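Local coordinates for ribosomal RNA processing protein 6 (PDB 4NLC), which probably degrades and trims RNA from the 3' end as the 3'-5' exoribonuclease subunit of the nuclear exosome, represented here by the protein's own catalytic core, at residues Val50-Leu55 against Leu250-Phe254; Ala175-Leu179 against Leu233-Leu237. The protein carries 1 engineered substitution. One frame throughout, in Å; residues are numbered along the deposited sequence.

Interaction 1: residues Val50-Leu55 against Leu250-Phe254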
ATOM      1  N   VAL A  50     -17.558  -0.863 -19.099  1.00 38.26           N
ATOM      2  CA  VAL A  50     -17.765  -1.982 -18.179  1.00 37.48           C
ATOM      3  C   VAL A  50     -18.290  -3.154 -19.069  1.00 40.27           C
ATOM      4  O   VAL A  50     -19.155  -2.901 -19.918  1.00 40.54           O
ATOM      5  CB  VAL A  50     -18.821  -1.626 -17.089  1.00 41.17           C
ATOM      6  CG1 VAL A  50     -18.978  -2.763 -16.091  1.00 40.96           C
ATOM      7  CG2 VAL A  50     -18.498  -0.309 -16.380  1.00 40.00           C
ATOM      8  N   PRO A  51     -17.796  -4.414 -18.917  1.00 34.55           N
ATOM      9  CA  PRO A  51     -18.345  -5.518 -19.737  1.00 34.09           C
ATOM     10  C   PRO A  51     -19.840  -5.694 -19.452  1.00 38.60           C
ATOM     11  O   PRO A  51     -20.229  -5.861 -18.300  1.00 37.04           O
ATOM     12  CB  PRO A  51     -17.512  -6.742 -19.307  1.00 35.29           C
ATOM     13  CG  PRO A  51     -16.316  -6.184 -18.572  1.00 38.19           C
ATOM     14  CD  PRO A  51     -16.778  -4.902 -17.961  1.00 34.12           C
ATOM     15  N   SER A  52     -20.683  -5.594 -20.499  1.00 37.77           N
ATOM     16  CA  SER A  52     -22.150  -5.655 -20.410  1.00 38.68           C
ATOM     17  C   SER A  52     -22.702  -6.838 -19.581  1.00 41.82           C
ATOM     18  O   SER A  52     -23.689  -6.649 -18.864  1.00 41.06           O
ATOM     19  CB  SER A  52     -22.781  -5.617 -21.799  1.00 44.93           C
ATOM     20  OG  SER A  52     -22.443  -6.766 -22.560  1.00 55.59           O
ATOM     21  N   GLU A  53     -22.039  -8.024 -19.619  1.00 38.41           N
ATOM     22  CA  GLU A  53     -22.444  -9.198 -18.827  1.00 38.39           C
ATOM     23  C   GLU A  53     -22.347  -8.912 -17.312  1.00 40.20           C
ATOM     24  O   GLU A  53     -23.106  -9.475 -16.530  1.00 38.86           O
ATOM     25  CB  GLU A  53     -21.598 -10.433 -19.183  1.00 39.92           C
ATOM     26  CG  GLU A  53     -21.944 -11.089 -20.512  1.00 56.38           C
ATOM     27  CD  GLU A  53     -23.284 -11.798 -20.601  1.00 88.09           C
ATOM     28  OE1 GLU A  53     -23.519 -12.742 -19.811  1.00 86.65           O
ATOM     29  OE2 GLU A  53     -24.078 -11.442 -21.503  1.00 85.00           O
ATOM     30  N   GLN A  54     -21.426  -8.016 -16.908  1.00 36.38           N
ATOM     31  CA  GLN A  54     -21.246  -7.658 -15.495  1.00 34.83           C
ATOM     32  C   GLN A  54     -22.380  -6.779 -14.962  1.00 38.85           C
ATOM     33  O   GLN A  54     -22.558  -6.708 -13.752  1.00 38.40           O
ATOM     34  CB  GLN A  54     -19.871  -6.993 -15.242  1.00 34.27           C
ATOM     35  CG  GLN A  54     -18.681  -7.903 -15.533  1.00 39.17           C
ATOM     36  CD  GLN A  54     -18.493  -9.036 -14.554  1.00 46.01           C
ATOM     37  OE1 GLN A  54     -19.118  -9.103 -13.502  1.00 38.27           O
ATOM     38  NE2 GLN A  54     -17.594  -9.946 -14.867  1.00 37.95           N
ATOM     39  N   LEU A  55     -23.142  -6.124 -15.858  1.00 35.31           N
ATOM     40  CA  LEU A  55     -24.232  -5.207 -15.498  1.00 35.54           C
ATOM     41  C   LEU A  55     -25.630  -5.852 -15.460  1.00 41.84           C
ATOM     42  O   LEU A  55     -26.603  -5.156 -15.163  1.00 42.57           O
ATOM     43  CB  LEU A  55     -24.210  -3.965 -16.403  1.00 35.44           C
ATOM     44  CG  LEU A  55     -22.838  -3.285 -16.463  1.00 39.63           C
ATOM     45  CD1 LEU A  55     -22.592  -2.629 -17.803  1.00 40.68           C
ATOM     46  CD2 LEU A  55     -22.594  -2.366 -15.257  1.00 39.31           C
ATOM     47  N   LEU A 250     -25.442   0.359  -9.866  1.00 30.37           N
ATOM     48  CA  LEU A 250     -24.338  -0.565 -10.206  1.00 29.79           C
ATOM     49  C   LEU A 250     -23.293   0.124 -11.111  1.00 34.80           C
ATOM     50  O   LEU A 250     -22.096   0.061 -10.809  1.00 34.65           O
ATOM     51  CB  LEU A 250     -24.813  -1.920 -10.798  1.00 28.90           C
ATOM     52  CG  LEU A 250     -23.695  -2.916 -11.211  1.00 32.06           C
ATOM     53  CD1 LEU A 250     -22.767  -3.303 -10.038  1.00 29.62           C
ATOM     54  CD2 LEU A 250     -24.252  -4.153 -11.908  1.00 34.51           C
ATOM     55  N   LEU A 251     -23.755   0.825 -12.164  1.00 32.42           N
ATOM     56  CA  LEU A 251     -22.895   1.598 -13.083  1.00 32.00           C
ATOM     57  C   LEU A 251     -22.205   2.750 -12.351  1.00 31.21           C
ATOM     58  O   LEU A 251     -21.050   3.039 -12.653  1.00 28.65           O
ATOM     59  CB  LEU A 251     -23.685   2.154 -14.275  1.00 33.23           C
ATOM     60  CG  LEU A 251     -23.690   1.327 -15.538  1.00 40.28           C
ATOM     61  CD1 LEU A 251     -24.760   1.841 -16.509  1.00 42.09           C
ATOM     62  CD2 LEU A 251     -22.317   1.351 -16.227  1.00 43.91           C
ATOM     63  N   HIS A 252     -22.901   3.388 -11.379  1.00 26.95           N
ATOM     64  CA  HIS A 252     -22.326   4.477 -10.569  1.00 27.33           C
ATOM     65  C   HIS A 252     -21.108   3.966  -9.765  1.00 27.58           C
ATOM     66  O   HIS A 252     -20.071   4.620  -9.726  1.00 25.31           O
ATOM     67  CB  HIS A 252     -23.377   5.114  -9.644  1.00 29.29           C
ATOM     68  CG  HIS A 252     -22.818   6.176  -8.750  1.00 33.38           C
ATOM     69  ND1 HIS A 252     -22.483   7.423  -9.233  1.00 35.59           N
ATOM     70  CD2 HIS A 252     -22.537   6.131  -7.425  1.00 35.75           C
ATOM     71  CE1 HIS A 252     -22.004   8.095  -8.201  1.00 35.10           C
ATOM     72  NE2 HIS A 252     -22.007   7.356  -7.095  1.00 35.55           N
ATOM     73  N   VAL A 253     -21.215   2.767  -9.201  1.00 23.24           N
ATOM     74  CA  VAL A 253     -20.145   2.176  -8.399  1.00 20.72           C
ATOM     75  C   VAL A 253     -18.944   1.801  -9.289  1.00 26.52           C
ATOM     76  O   VAL A 253     -17.808   2.100  -8.929  1.00 25.90           O
ATOM     77  CB  VAL A 253     -20.668   1.033  -7.504  1.00 22.58           C
ATOM     78  CG1 VAL A 253     -19.523   0.363  -6.766  1.00 21.71           C
ATOM     79  CG2 VAL A 253     -21.685   1.582  -6.497  1.00 22.03           C
ATOM     80  N   PHE A 254     -19.200   1.249 -10.482  1.00 25.62           N
ATOM     81  CA  PHE A 254     -18.155   0.972 -11.466  1.00 26.19           C
ATOM     82  C   PHE A 254     -17.479   2.285 -11.866  1.00 28.97           C
ATOM     83  O   PHE A 254     -16.274   2.294 -12.053  1.00 27.71           O
ATOM     84  CB  PHE A 254     -18.749   0.302 -12.708  1.00 28.73           C
ATOM     85  CG  PHE A 254     -18.713  -1.207 -12.658  1.00 29.96           C
ATOM     86  CD1 PHE A 254     -17.517  -1.899 -12.865  1.00 32.12           C
ATOM     87  CD2 PHE A 254     -19.871  -1.936 -12.438  1.00 31.20           C
ATOM     88  CE1 PHE A 254     -17.483  -3.300 -12.834  1.00 32.64           C
ATOM     89  CE2 PHE A 254     -19.832  -3.342 -12.387  1.00 34.86           C
ATOM     90  CZ  PHE A 254     -18.644  -4.011 -12.601  1.00 32.10           C
TER
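A loop with a short 3-10 turn at S52-Q54 packs against one face of helix 249-261, on the flank of the RNase H-like exonuclease fold of RRP6. Three residues carry most of the buried surface: F254 and, on the loop, L55 and V50. F254 turns one ring face to the loop. V50 CG1 lies over that face, 3.5 Å from the centroid of F254 and only 6° off the ring normal, a clear CH-pi contact. L55 meets the ring obliquely from the same side, its CD2 3.9 Å from F254 CD2, and the same methyl also lies 3.9 Å from L251 CD2. One helical turn before F254, L250 turns toward the loop as well and places its CD2 4.1 Å from L55 CD2.

No hydrogen bond crosses between the segments, so the contact rests on apolar packing, while the loop keeps its own shape: Q54 N donates to P51 O at 2.8 Å, closing the turn that sets V50 and L55 on the helix. Q54 CB also lies obliquely to the ring, 4.2 Å from F254 CZ; the Q54 amide is used elsewhere, with OE1 bonded to Y230 and NE2 to E92. F170, from edge strand 169-171, meets F254 edge-to-face. The backbone comes close too, with Q54 O 3.6 Å from L250 CD2.

Interaction 2: residues Ala175-Leu179 against Leu233-Leu237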
ATOM      1  N   ALA A 175     -19.009   0.219  -3.152  1.00 26.29           N
ATOM      2  CA  ALA A 175     -20.375  -0.322  -3.289  1.00 26.19           C
ATOM      3  C   ALA A 175     -21.137  -0.172  -1.962  1.00 27.79           C
ATOM      4  O   ALA A 175     -22.225   0.379  -1.942  1.00 27.13           O
ATOM      5  CB  ALA A 175     -20.322  -1.793  -3.693  1.00 26.74           C
ATOM      6  N   LEU A 176     -20.522  -0.595  -0.845  1.00 25.29           N
ATOM      7  CA  LEU A 176     -21.143  -0.514   0.494  1.00 24.09           C
ATOM      8  C   LEU A 176     -21.403   0.940   0.930  1.00 27.29           C
ATOM      9  O   LEU A 176     -22.504   1.232   1.398  1.00 26.50           O
ATOM     10  CB  LEU A 176     -20.330  -1.326   1.516  1.00 23.44           C
ATOM     11  CG  LEU A 176     -20.522  -2.867   1.437  1.00 26.18           C
ATOM     12  CD1 LEU A 176     -19.422  -3.621   2.173  1.00 24.43           C
ATOM     13  CD2 LEU A 176     -21.859  -3.304   2.035  1.00 25.74           C
ATOM     14  N   GLN A 177     -20.439   1.873   0.674  1.00 22.37           N
ATOM     15  CA  GLN A 177     -20.614   3.305   0.969  1.00 20.69           C
ATOM     16  C   GLN A 177     -21.839   3.865   0.198  1.00 25.68           C
ATOM     17  O   GLN A 177     -22.655   4.596   0.771  1.00 23.87           O
ATOM     18  CB  GLN A 177     -19.360   4.090   0.542  1.00 20.13           C
ATOM     19  CG  GLN A 177     -18.158   3.923   1.459  1.00 30.16           C
ATOM     20  CD  GLN A 177     -16.996   4.719   0.916  1.00 41.52           C
ATOM     21  OE1 GLN A 177     -16.273   4.276   0.027  1.00 34.24           O
ATOM     22  NE2 GLN A 177     -16.867   5.958   1.349  1.00 30.32           N
ATOM     23  N   ASN A 178     -21.948   3.516  -1.113  1.00 23.95           N
ATOM     24  CA  ASN A 178     -23.053   3.960  -1.973  1.00 24.40           C
ATOM     25  C   ASN A 178     -24.416   3.386  -1.586  1.00 28.64           C
ATOM     26  O   ASN A 178     -25.417   3.958  -1.965  1.00 29.28           O
ATOM     27  CB  ASN A 178     -22.737   3.700  -3.444  1.00 20.74           C
ATOM     28  CG  ASN A 178     -21.861   4.802  -3.978  1.00 37.38           C
ATOM     29  OD1 ASN A 178     -22.308   5.916  -4.263  1.00 36.42           O
ATOM     30  ND2 ASN A 178     -20.583   4.574  -3.963  1.00 23.62           N
ATOM     31  N   LEU A 179     -24.449   2.273  -0.844  1.00 26.65           N
ATOM     32  CA  LEU A 179     -25.665   1.641  -0.335  1.00 28.06           C
ATOM     33  C   LEU A 179     -25.939   2.143   1.089  1.00 30.40           C
ATOM     34  O   LEU A 179     -26.875   1.667   1.743  1.00 29.67           O
ATOM     35  CB  LEU A 179     -25.509   0.109  -0.304  1.00 28.82           C
ATOM     36  CG  LEU A 179     -25.508  -0.629  -1.617  1.00 34.29           C
ATOM     37  CD1 LEU A 179     -24.832  -1.979  -1.471  1.00 33.94           C
ATOM     38  CD2 LEU A 179     -26.906  -0.764  -2.168  1.00 38.98           C
ATOM     39  N   LEU A 233     -23.376  -7.671  -3.634  1.00 28.83           N
ATOM     40  CA  LEU A 233     -23.435  -6.201  -3.745  1.00 28.29           C
ATOM     41  C   LEU A 233     -23.997  -5.764  -5.102  1.00 34.48           C
ATOM     42  O   LEU A 233     -24.738  -4.785  -5.160  1.00 33.90           O
ATOM     43  CB  LEU A 233     -22.074  -5.561  -3.483  1.00 27.28           C
ATOM     44  CG  LEU A 233     -21.567  -5.677  -2.047  1.00 30.88           C
ATOM     45  CD1 LEU A 233     -20.114  -5.240  -1.952  1.00 29.16           C
ATOM     46  CD2 LEU A 233     -22.431  -4.879  -1.105  1.00 31.82           C
ATOM     47  N   LYS A 234     -23.671  -6.512  -6.184  1.00 32.77           N
ATOM     48  CA  LYS A 234     -24.217  -6.256  -7.529  1.00 33.51           C
ATOM     49  C   LYS A 234     -25.732  -6.342  -7.520  1.00 36.10           C
ATOM     50  O   LYS A 234     -26.379  -5.451  -8.054  1.00 34.99           O
ATOM     51  CB  LYS A 234     -23.666  -7.251  -8.568  1.00 34.66           C
ATOM     52  CG  LYS A 234     -22.360  -6.792  -9.185  1.00 41.02           C
ATOM     53  CD  LYS A 234     -21.634  -7.895  -9.940  1.00 48.92           C
ATOM     54  CE  LYS A 234     -22.401  -8.560 -11.052  1.00 49.09           C
ATOM     55  NZ  LYS A 234     -21.495  -9.262 -12.006  1.00 44.45           N
ATOM     56  N   GLN A 235     -26.296  -7.383  -6.880  1.00 34.14           N
ATOM     57  CA  GLN A 235     -27.762  -7.568  -6.775  1.00 35.54           C
ATOM     58  C   GLN A 235     -28.418  -6.434  -5.987  1.00 39.17           C
ATOM     59  O   GLN A 235     -29.449  -5.936  -6.411  1.00 40.01           O
ATOM     60  CB  GLN A 235     -28.118  -8.923  -6.156  1.00 37.09           C
ATOM     61  CG  GLN A 235     -27.584 -10.103  -6.956  1.00 43.81           C
ATOM     62  CD  GLN A 235     -27.729 -11.411  -6.224  1.00 53.53           C
ATOM     63  OE1 GLN A 235     -27.757 -11.478  -4.995  1.00 48.49           O
ATOM     64  NE2 GLN A 235     -27.778 -12.489  -6.971  1.00 42.95           N
ATOM     65  N   LEU A 236     -27.799  -6.004  -4.869  1.00 34.44           N
ATOM     66  CA  LEU A 236     -28.291  -4.898  -4.045  1.00 33.29           C
ATOM     67  C   LEU A 236     -28.228  -3.562  -4.788  1.00 33.85           C
ATOM     68  O   LEU A 236     -29.119  -2.742  -4.627  1.00 34.19           O
ATOM     69  CB  LEU A 236     -27.494  -4.795  -2.733  1.00 33.31           C
ATOM     70  CG  LEU A 236     -27.843  -5.809  -1.650  1.00 39.17           C
ATOM     71  CD1 LEU A 236     -26.756  -5.851  -0.578  1.00 37.90           C
ATOM     72  CD2 LEU A 236     -29.225  -5.511  -1.027  1.00 40.64           C
ATOM     73  N   LEU A 237     -27.184  -3.336  -5.577  1.00 28.31           N
ATOM     74  CA  LEU A 237     -27.044  -2.096  -6.335  1.00 29.17           C
ATOM     75  C   LEU A 237     -28.063  -1.996  -7.476  1.00 38.52           C
ATOM     76  O   LEU A 237     -28.561  -0.906  -7.746  1.00 40.01           O
ATOM     77  CB  LEU A 237     -25.605  -1.927  -6.857  1.00 27.59           C
ATOM     78  CG  LEU A 237     -24.560  -1.576  -5.787  1.00 29.95           C
ATOM     79  CD1 LEU A 237     -23.127  -1.871  -6.281  1.00 27.74           C
ATOM     80  CD2 LEU A 237     -24.762  -0.142  -5.260  1.00 30.24           C
TER
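This is a buried contact of apolar side chains inside the RNase H-like 3'-5' exonuclease fold: the C-terminal end of helix 172-178, which directly follows edge strand 169-171, packs together with the residue after it against helix 226-238. L179, L233 and L237 bury the most surface. L179 is the first residue to leave helical geometry, and its side chain, pointing toward the other helix, reaches three of its residues. CD1 of L179 lies 3.8 Å from L233 CD2 and 4.1 Å from L236 CB, while CG of L179 is 3.8 Å from L237 CD2. The i and i+4 leucines of helix 226-238, one turn apart, thus both meet this one side chain.

A175, a turn earlier, touches the same pair. A175 CA is 6.6 Å from L233 CA, and the small methyl side chain lets the backbones come this near; A175 CB is 3.9 Å from L233 CD1 and 3.8 Å from L237 CD1. With no hydrogen bond between the segments, the fit of these side chains makes the contact.

The surroundings extend the same core. F170 of the edge strand lies against both A175 and L237, and F192 of helix 185-193 packs on L233 and L236. L176 starts sideways yet brings a methyl in to give the closest approach between the segments, L176 CD2 to L233 CD2 at 3.6 Å.

In the fold
From the N terminus, the chain passes through 50-55 before it enters the six-stranded sheet at strand 71-74. After edge strand 169-171 it runs into helix 172-178, and interaction 2 closes when helix 226-238 returns to that helix. The next helix, 249-261, then comes back to the early loop, so interaction 1 closes the larger loop and interaction 2 lies wholly within it. The contacts are neighbours, with centres about 12 Å apart, and they touch: V253 packs on A175, and L250 on K234. Together they tie the segment ahead of the sheet and helices 172-178, 226-238 and 249-261 into one cluster beside strand 169-171.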